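Local atomic coordinates of alpha-1,3-glucanase (Paenibacillus glycanilyticus, PDB entry 6K0P), a protein that hydrolyses alpha-1,3-glucan, as a glycoside hydrolase of family 87. Residues P42-S54 with A128-Q140. The protein carries 1 engineered substitution. Residues are numbered along the deposited sequence; the frame is centred on the assembly and turned at random. Where two conformers were deposited one is given.
Sequences PGDYAGEASGRSS and AGLTAYWLYEDAQ. With CA (calcium ion), chain J; GLC (alpha-D-glucopyranose), chain D.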
ATOM      1  N   PRO A  42       3.921   3.692 -16.007  1.00 10.77           N
ATOM      2  CA  PRO A  42       3.680   2.289 -15.658  1.00 10.97           C
ATOM      3  C   PRO A  42       4.258   1.396 -16.743  1.00 11.38           C
ATOM      4  O   PRO A  42       4.378   1.795 -17.901  1.00 12.62           O
ATOM      5  CB  PRO A  42       2.146   2.181 -15.606  1.00 14.83           C
ATOM      6  CG  PRO A  42       1.648   3.588 -15.577  1.00 19.35           C
ATOM      7  CD  PRO A  42       2.673   4.407 -16.316  1.00 13.69           C
ATOM      8  N   GLY A  43       4.609   0.171 -16.370  1.00 10.40           N
ATOM      9  CA  GLY A  43       5.180  -0.736 -17.347  1.00 12.30           C
ATOM     10  C   GLY A  43       6.612  -0.422 -17.708  1.00 14.25           C
ATOM     11  O   GLY A  43       7.113  -0.919 -18.721  1.00 14.01           O
ATOM     12  N   ASP A  44       7.293   0.388 -16.906  1.00 11.08           N
ATOM     13  CA  ASP A  44       8.649   0.841 -17.178  1.00 10.70           C
ATOM     14  C   ASP A  44       9.498   0.609 -15.935  1.00 10.22           C
ATOM     15  O   ASP A  44       9.015   0.792 -14.813  1.00 10.72           O
ATOM     16  CB  ASP A  44       8.593   2.340 -17.494  1.00 12.04           C
ATOM     17  CG  ASP A  44       9.918   2.896 -17.913  1.00 12.06           C
ATOM     18  OD1 ASP A  44      10.706   3.322 -17.048  1.00 11.15           O
ATOM     19  OD2 ASP A  44      10.160   2.907 -19.140  1.00 14.06           O
ATOM     20  N   TYR A  45      10.759   0.205 -16.124  1.00  9.53           N
ATOM     21  CA  TYR A  45      11.601  -0.105 -14.965  1.00  9.85           C
ATOM     22  C   TYR A  45      11.936   1.118 -14.117  1.00  8.89           C
ATOM     23  O   TYR A  45      12.236   0.964 -12.930  1.00 10.50           O
ATOM     24  CB  TYR A  45      12.873  -0.866 -15.381  1.00 10.57           C
ATOM     25  CG  TYR A  45      12.559  -2.249 -15.913  1.00 10.38           C
ATOM     26  CD1 TYR A  45      12.134  -3.276 -15.064  1.00 10.97           C
ATOM     27  CD2 TYR A  45      12.646  -2.514 -17.270  1.00 10.36           C
ATOM     28  CE1 TYR A  45      11.814  -4.528 -15.566  1.00 11.41           C
ATOM     29  CE2 TYR A  45      12.333  -3.767 -17.781  1.00 11.30           C
ATOM     30  CZ  TYR A  45      11.928  -4.766 -16.921  1.00 12.07           C
ATOM     31  OH  TYR A  45      11.613  -6.000 -17.451  1.00 13.37           O
ATOM     32  N   ALA A  46      11.915   2.328 -14.687  1.00  9.06           N
ATOM     33  CA  ALA A  46      12.055   3.518 -13.853  1.00 10.19           C
ATOM     34  C   ALA A  46      10.711   3.918 -13.269  1.00  9.23           C
ATOM     35  O   ALA A  46      10.586   4.120 -12.051  1.00 10.53           O
ATOM     36  CB  ALA A  46      12.637   4.683 -14.663  1.00 10.39           C
ATOM     37  N   GLY A  47       9.692   4.007 -14.126  1.00  9.91           N
ATOM     38  CA  GLY A  47       8.391   4.481 -13.680  1.00 11.53           C
ATOM     39  C   GLY A  47       7.796   3.668 -12.549  1.00 11.00           C
ATOM     40  O   GLY A  47       7.045   4.206 -11.733  1.00 10.53           O
ATOM     41  N   GLU A  48       8.119   2.379 -12.479  1.00  9.14           N
ATOM     42  CA  GLU A  48       7.572   1.503 -11.447  1.00  9.42           C
ATOM     43  C   GLU A  48       8.474   1.357 -10.232  1.00 10.25           C
ATOM     44  O   GLU A  48       8.096   0.668  -9.279  1.00  9.22           O
ATOM     45  CB  GLU A  48       7.246   0.122 -12.019  1.00 10.21           C
ATOM     46  CG  GLU A  48       6.103   0.147 -13.034  1.00 10.26           C
ATOM     47  CD  GLU A  48       5.458  -1.209 -13.225  1.00  9.56           C
ATOM     48  OE1 GLU A  48       5.855  -2.169 -12.534  1.00 10.01           O
ATOM     49  OE2 GLU A  48       4.536  -1.312 -14.067  1.00 10.84           O
ATOM     50  N   ALA A  49       9.653   1.962 -10.249  1.00  9.12           N
ATOM     51  CA  ALA A  49      10.580   1.851  -9.136  1.00  9.91           C
ATOM     52  C   ALA A  49      10.225   2.835  -8.024  1.00  9.07           C
ATOM     53  O   ALA A  49       9.642   3.898  -8.257  1.00  9.55           O
ATOM     54  CB  ALA A  49      12.007   2.144  -9.614  1.00 12.00           C
ATOM     55  N   SER A  50      10.564   2.451  -6.794  1.00  8.95           N
ATOM     56  CA  SER A  50      10.577   3.405  -5.692  1.00  9.46           C
ATOM     57  C   SER A  50      11.520   4.558  -6.028  1.00  9.35           C
ATOM     58  O   SER A  50      12.648   4.344  -6.477  1.00 10.23           O
ATOM     59  CB  SER A  50      11.053   2.684  -4.432  1.00 10.41           C
ATOM     60  OG  SER A  50      10.917   3.507  -3.281  1.00 10.82           O
ATOM     61  N   GLY A  51      11.048   5.785  -5.829  1.00  8.79           N
ATOM     62  CA  GLY A  51      11.830   6.934  -6.240  1.00 10.47           C
ATOM     63  C   GLY A  51      11.879   7.146  -7.733  1.00  9.31           C
ATOM     64  O   GLY A  51      12.605   8.033  -8.191  1.00 11.79           O
ATOM     65  N   ARG A  52      11.120   6.355  -8.498  1.00 10.08           N
ATOM     66  CA  ARG A  52      11.124   6.385  -9.958  1.00  8.72           C
ATOM     67  C   ARG A  52      12.505   6.110 -10.544  1.00 10.79           C
ATOM     68  O   ARG A  52      12.795   6.520 -11.671  1.00 10.72           O
ATOM     69  CB  ARG A  52      10.504   7.662 -10.538  1.00 10.86           C
ATOM     70  CG  ARG A  52       9.167   8.010  -9.895  1.00 10.32           C
ATOM     71  CD  ARG A  52       8.079   6.962 -10.189  1.00 10.42           C
ATOM     72  NE  ARG A  52       6.839   7.391  -9.546  1.00  9.88           N
ATOM     73  CZ  ARG A  52       5.611   7.174 -10.019  1.00 10.43           C
ATOM     74  NH1 ARG A  52       5.415   6.490 -11.145  1.00 10.06           N
ATOM     75  NH2 ARG A  52       4.568   7.648  -9.349  1.00 11.28           N
ATOM     76  N   SER A  53      13.356   5.390  -9.811  1.00 10.08           N
ATOM     77  CA  SER A  53      14.656   5.024 -10.354  1.00  9.68           C
ATOM     78  C   SER A  53      15.171   3.748  -9.696  1.00  9.97           C
ATOM     79  O   SER A  53      14.800   3.400  -8.574  1.00 10.87           O
ATOM     80  CB  SER A  53      15.665   6.167 -10.185  1.00 11.54           C
ATOM     81  OG  SER A  53      16.944   5.816 -10.698  1.00 12.38           O
ATOM     82  N   SER A  54      16.045   3.065 -10.424  1.00  9.52           N
ATOM     83  CA  SER A  54      16.757   1.889  -9.946  0.59  9.92           C
ATOM     84  C   SER A  54      18.152   1.923 -10.538  1.00  9.82           C
ATOM     85  O   SER A  54      18.456   2.749 -11.405  1.00 10.68           O
ATOM     86  CB  SER A  54      16.077   0.594 -10.399  0.59 12.10           C
ATOM     87  OG  SER A  54      14.840   0.430  -9.757  0.59 11.24           O
ATOM     88  N   ALA A 128      -0.214 -11.742 -27.281  1.00 33.98           N
ATOM     89  CA  ALA A 128      -0.136 -10.849 -28.428  1.00 32.27           C
ATOM     90  C   ALA A 128      -0.640  -9.462 -28.062  1.00 19.23           C
ATOM     91  O   ALA A 128      -1.759  -9.311 -27.560  1.00 29.40           O
ATOM     92  CB  ALA A 128      -0.978 -11.425 -29.566  1.00 37.35           C
ATOM     93  N   GLY A 129       0.204  -8.458 -28.294  1.00 25.71           N
ATOM     94  CA  GLY A 129      -0.146  -7.072 -28.075  1.00 25.60           C
ATOM     95  C   GLY A 129      -0.166  -6.621 -26.629  1.00 24.25           C
ATOM     96  O   GLY A 129      -0.531  -5.466 -26.368  1.00 22.35           O
ATOM     97  N   LEU A 130       0.226  -7.474 -25.689  1.00 21.07           N
ATOM     98  CA  LEU A 130       0.138  -7.152 -24.270  1.00 17.79           C
ATOM     99  C   LEU A 130       1.461  -6.599 -23.762  1.00 19.60           C
ATOM    100  O   LEU A 130       2.537  -7.057 -24.159  1.00 23.48           O
ATOM    101  CB  LEU A 130      -0.244  -8.393 -23.464  1.00 17.24           C
ATOM    102  CG  LEU A 130      -1.616  -8.995 -23.758  1.00 20.58           C
ATOM    103  CD1 LEU A 130      -1.871 -10.217 -22.887  1.00 21.40           C
ATOM    104  CD2 LEU A 130      -2.709  -7.952 -23.560  1.00 24.49           C
ATOM    105  N   THR A 131       1.367  -5.601 -22.884  1.00 14.90           N
ATOM    106  CA  THR A 131       2.509  -4.998 -22.216  1.00 15.49           C
ATOM    107  C   THR A 131       2.604  -5.561 -20.802  1.00 11.57           C
ATOM    108  O   THR A 131       1.582  -5.799 -20.149  1.00 13.25           O
ATOM    109  CB  THR A 131       2.319  -3.476 -22.163  1.00 15.96           C
ATOM    110  OG1 THR A 131       2.307  -2.952 -23.495  1.00 21.95           O
ATOM    111  CG2 THR A 131       3.432  -2.794 -21.362  1.00 19.99           C
ATOM    112  N   ALA A 132       3.834  -5.766 -20.333  1.00 12.64           N
ATOM    113  CA  ALA A 132       4.076  -6.193 -18.957  1.00 11.92           C
ATOM    114  C   ALA A 132       4.078  -4.994 -18.015  1.00 12.11           C
ATOM    115  O   ALA A 132       4.724  -3.975 -18.291  1.00 13.49           O
ATOM    116  CB  ALA A 132       5.428  -6.894 -18.860  1.00 15.62           C
ATOM    117  N   TYR A 133       3.382  -5.137 -16.889  1.00 10.14           N
ATOM    118  CA  TYR A 133       3.345  -4.163 -15.808  1.00  9.59           C
ATOM    119  C   TYR A 133       3.687  -4.893 -14.520  1.00 10.43           C
ATOM    120  O   TYR A 133       3.825  -6.119 -14.499  1.00 10.78           O
ATOM    121  CB  TYR A 133       1.941  -3.548 -15.686  1.00 11.40           C
ATOM    122  CG  TYR A 133       1.477  -2.828 -16.930  1.00 12.88           C
ATOM    123  CD1 TYR A 133       0.819  -3.508 -17.951  1.00 12.59           C
ATOM    124  CD2 TYR A 133       1.701  -1.466 -17.087  1.00 10.72           C
ATOM    125  CE1 TYR A 133       0.393  -2.834 -19.099  1.00 14.30           C
ATOM    126  CE2 TYR A 133       1.284  -0.787 -18.233  1.00 13.53           C
ATOM    127  CZ  TYR A 133       0.631  -1.481 -19.222  1.00 14.29           C
ATOM    128  OH  TYR A 133       0.219  -0.811 -20.356  1.00 14.56           O
ATOM    129  N   TRP A 134       3.797  -4.143 -13.425  1.00  9.59           N
ATOM    130  CA  TRP A 134       4.050  -4.726 -12.102  1.00 10.81           C
ATOM    131  C   TRP A 134       5.334  -5.563 -12.121  1.00 10.34           C
ATOM    132  O   TRP A 134       5.344  -6.763 -11.825  1.00 10.21           O
ATOM    133  CB  TRP A 134       2.852  -5.540 -11.594  1.00 11.20           C
ATOM    134  CG  TRP A 134       1.599  -4.752 -11.354  1.00  9.18           C
ATOM    135  CD1 TRP A 134       1.285  -3.500 -11.831  1.00  9.69           C
ATOM    136  CD2 TRP A 134       0.489  -5.166 -10.554  1.00 10.62           C
ATOM    137  NE1 TRP A 134       0.026  -3.133 -11.385  1.00 10.49           N
ATOM    138  CE2 TRP A 134      -0.474  -4.141 -10.599  1.00  8.63           C
ATOM    139  CE3 TRP A 134       0.212  -6.322  -9.817  1.00 10.33           C
ATOM    140  CZ2 TRP A 134      -1.690  -4.230  -9.922  1.00  9.24           C
ATOM    141  CZ3 TRP A 134      -0.990  -6.407  -9.137  1.00 10.77           C
ATOM    142  CH2 TRP A 134      -1.924  -5.363  -9.192  1.00  8.69           C
ATOM    143  N   LEU A 135       6.423  -4.888 -12.476  1.00  9.78           N
ATOM    144  CA  LEU A 135       7.667  -5.536 -12.865  1.00  9.37           C
ATOM    145  C   LEU A 135       8.567  -5.881 -11.689  1.00  9.74           C
ATOM    146  O   LEU A 135       9.432  -6.750 -11.836  1.00 11.02           O
ATOM    147  CB  LEU A 135       8.440  -4.613 -13.809  1.00 11.79           C
ATOM    148  CG  LEU A 135       7.666  -4.125 -15.034  1.00 10.16           C
ATOM    149  CD1 LEU A 135       8.424  -2.986 -15.706  1.00 11.18           C
ATOM    150  CD2 LEU A 135       7.470  -5.276 -16.006  1.00 13.69           C
ATOM    151  N   TYR A 136       8.395  -5.219 -10.548  1.00 10.23           N
ATOM    152  CA  TYR A 136       9.277  -5.392  -9.400  1.00  9.46           C
ATOM    153  C   TYR A 136       8.753  -6.451  -8.438  1.00  9.58           C
ATOM    154  O   TYR A 136       7.548  -6.690  -8.333  1.00 11.62           O
ATOM    155  CB  TYR A 136       9.480  -4.052  -8.671  1.00  9.72           C
ATOM    156  CG  TYR A 136      10.452  -3.182  -9.426  1.00  8.77           C
ATOM    157  CD1 TYR A 136      11.817  -3.304  -9.211  1.00 10.08           C
ATOM    158  CD2 TYR A 136      10.018  -2.295 -10.404  1.00  8.88           C
ATOM    159  CE1 TYR A 136      12.732  -2.563  -9.940  1.00  9.42           C
ATOM    160  CE2 TYR A 136      10.930  -1.531 -11.128  1.00 10.12           C
ATOM    161  CZ  TYR A 136      12.282  -1.672 -10.888  1.00 10.57           C
ATOM    162  OH  TYR A 136      13.203  -0.932 -11.598  1.00 11.25           O
ATOM    163  N   GLU A 137       9.686  -7.105  -7.756  1.00  9.09           N
ATOM    164  CA  GLU A 137       9.354  -8.020  -6.673  1.00  9.45           C
ATOM    165  C   GLU A 137      10.508  -8.020  -5.679  1.00  9.88           C
ATOM    166  O   GLU A 137      11.487  -7.280  -5.830  1.00  9.73           O
ATOM    167  CB  GLU A 137       8.999  -9.416  -7.199  1.00  9.63           C
ATOM    168  CG  GLU A 137       7.516  -9.772  -7.047  1.00  9.44           C
ATOM    169  CD  GLU A 137       7.101  -9.966  -5.601  1.00 10.02           C
ATOM    170  OE1 GLU A 137       5.903  -9.807  -5.290  1.00  9.91           O
ATOM    171  OE2 GLU A 137       7.974 -10.308  -4.773  1.00 10.62           O
ATOM    172  N   ASP A 138      10.384  -8.844  -4.638  1.00  9.32           N
ATOM    173  CA  ASP A 138      11.268  -8.736  -3.486  1.00  8.56           C
ATOM    174  C   ASP A 138      11.980 -10.052  -3.216  1.00 10.03           C
ATOM    175  O   ASP A 138      11.437 -11.139  -3.449  1.00 11.93           O
ATOM    176  CB  ASP A 138      10.489  -8.384  -2.213  1.00  8.08           C
ATOM    177  CG  ASP A 138       9.898  -6.988  -2.231  1.00  9.66           C
ATOM    178  OD1 ASP A 138      10.140  -6.205  -3.188  1.00  9.96           O
ATOM    179  OD2 ASP A 138       9.170  -6.680  -1.259  1.00 10.01           O
ATOM    180  N   ALA A 139      13.193  -9.941  -2.681  1.00  8.54           N
ATOM    181  CA  ALA A 139      13.931 -11.092  -2.174  1.00  8.65           C
ATOM    182  C   ALA A 139      14.329 -10.816  -0.731  1.00  9.69           C
ATOM    183  O   ALA A 139      14.783  -9.715  -0.402  1.00 10.75           O
ATOM    184  CB  ALA A 139      15.191 -11.339  -3.012  1.00  9.80           C
ATOM    185  N   GLN A 140      14.163 -11.819   0.130  1.00  9.12           N
ATOM    186  CA  GLN A 140      14.407 -11.690   1.564  1.00 10.22           C
ATOM    187  C   GLN A 140      15.591 -12.560   1.969  1.00  9.17           C
ATOM    188  O   GLN A 140      15.697 -13.713   1.540  1.00 11.07           O
ATOM    189  CB  GLN A 140      13.172 -12.133   2.366  1.00 10.75           C
ATOM    190  CG  GLN A 140      11.880 -11.369   2.052  1.00 10.32           C
ATOM    191  CD  GLN A 140      11.213 -11.806   0.754  1.00  9.74           C
ATOM    192  OE1 GLN A 140      11.339 -12.954   0.332  1.00 11.89           O
ATOM    193  NE2 GLN A 140      10.523 -10.875   0.104  1.00 10.19           N
TER
HETATM  194 CA    CA J2006      14.715   3.213  -6.210  1.00  9.69          CA
HETATM  195  C1  GLC D   1      11.438 -19.061   1.903  1.00 23.91           C
HETATM  196  C2  GLC D   1      11.028 -18.960   0.448  1.00 24.29           C
HETATM  197  C3  GLC D   1      12.138 -18.561  -0.533  1.00 21.51           C
HETATM  198  C4  GLC D   1      12.938 -17.459   0.082  1.00 21.82           C
HETATM  199  C5  GLC D   1      13.492 -17.965   1.380  1.00 21.95           C
HETATM  200  C6  GLC D   1      14.456 -16.983   2.031  1.00 20.77           C
HETATM  201  O1  GLC D   1      12.032 -20.253   2.117  1.00 21.72           O
HETATM  202  O2  GLC D   1      10.399 -20.159   0.076  1.00 23.33           O
HETATM  203  O3  GLC D   1      11.550 -17.933  -1.640  1.00 19.87           O
HETATM  204  O4  GLC D   1      13.994 -17.138  -0.776  1.00 19.15           O
HETATM  205  O5  GLC D   1      12.389 -18.076   2.229  1.00 23.97           O
HETATM  206  O6  GLC D   1      13.896 -15.720   2.297  1.00 20.69           O
HETATM  207  O   HOH W   1       6.870  -3.393 -19.859  1.00 22.79           O
HETATM  208  O   HOH W   2       6.232  -2.751  -9.921  1.00 10.87           O
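Glu48 OE2 is held by two backbone N-H groups: that of Trp134, across the contact, on its syn lone pair, N to OE2 3.0 Å, and that of Gly43, from its own segment, on the anti side, N to OE2 2.7 Å. OE1 receives Leu135 N on the syn side at 2.8 Å, a nearly straight bond (165°), and a water donates to OE1 while accepting a weak bond from Tyr136 N. With CG anti to its own carbonyl carbon (chi1 -67°) and the chain extended beyond, the buried carboxylate reaches the bend between strands 131-133 and 137-143. The contact ties the loop 42-54 to strand 131-133 and the bend after it, within the D1 region, which packs beside the parallel beta-helix of D2; the loop also gives Ser50 O and Ser53 O to the calcium ion. A glutamine here, without the charge, would probably turn an amide NH2 toward one of these N-H groups and leave it without an acceptor. Next to the carboxylate, Leu135 CD1 lies over one face of the Tyr45 ring, 3.9 Å from its centroid, while Tyr45 OH is hydrogen-bonded to Tyr109 OH. Tyr136 OH donates to Tyr45 O at 2.5 Å, tilted 18° from the carbonyl plane, and Ser54 OG lies 2.8 Å from Tyr136 OH.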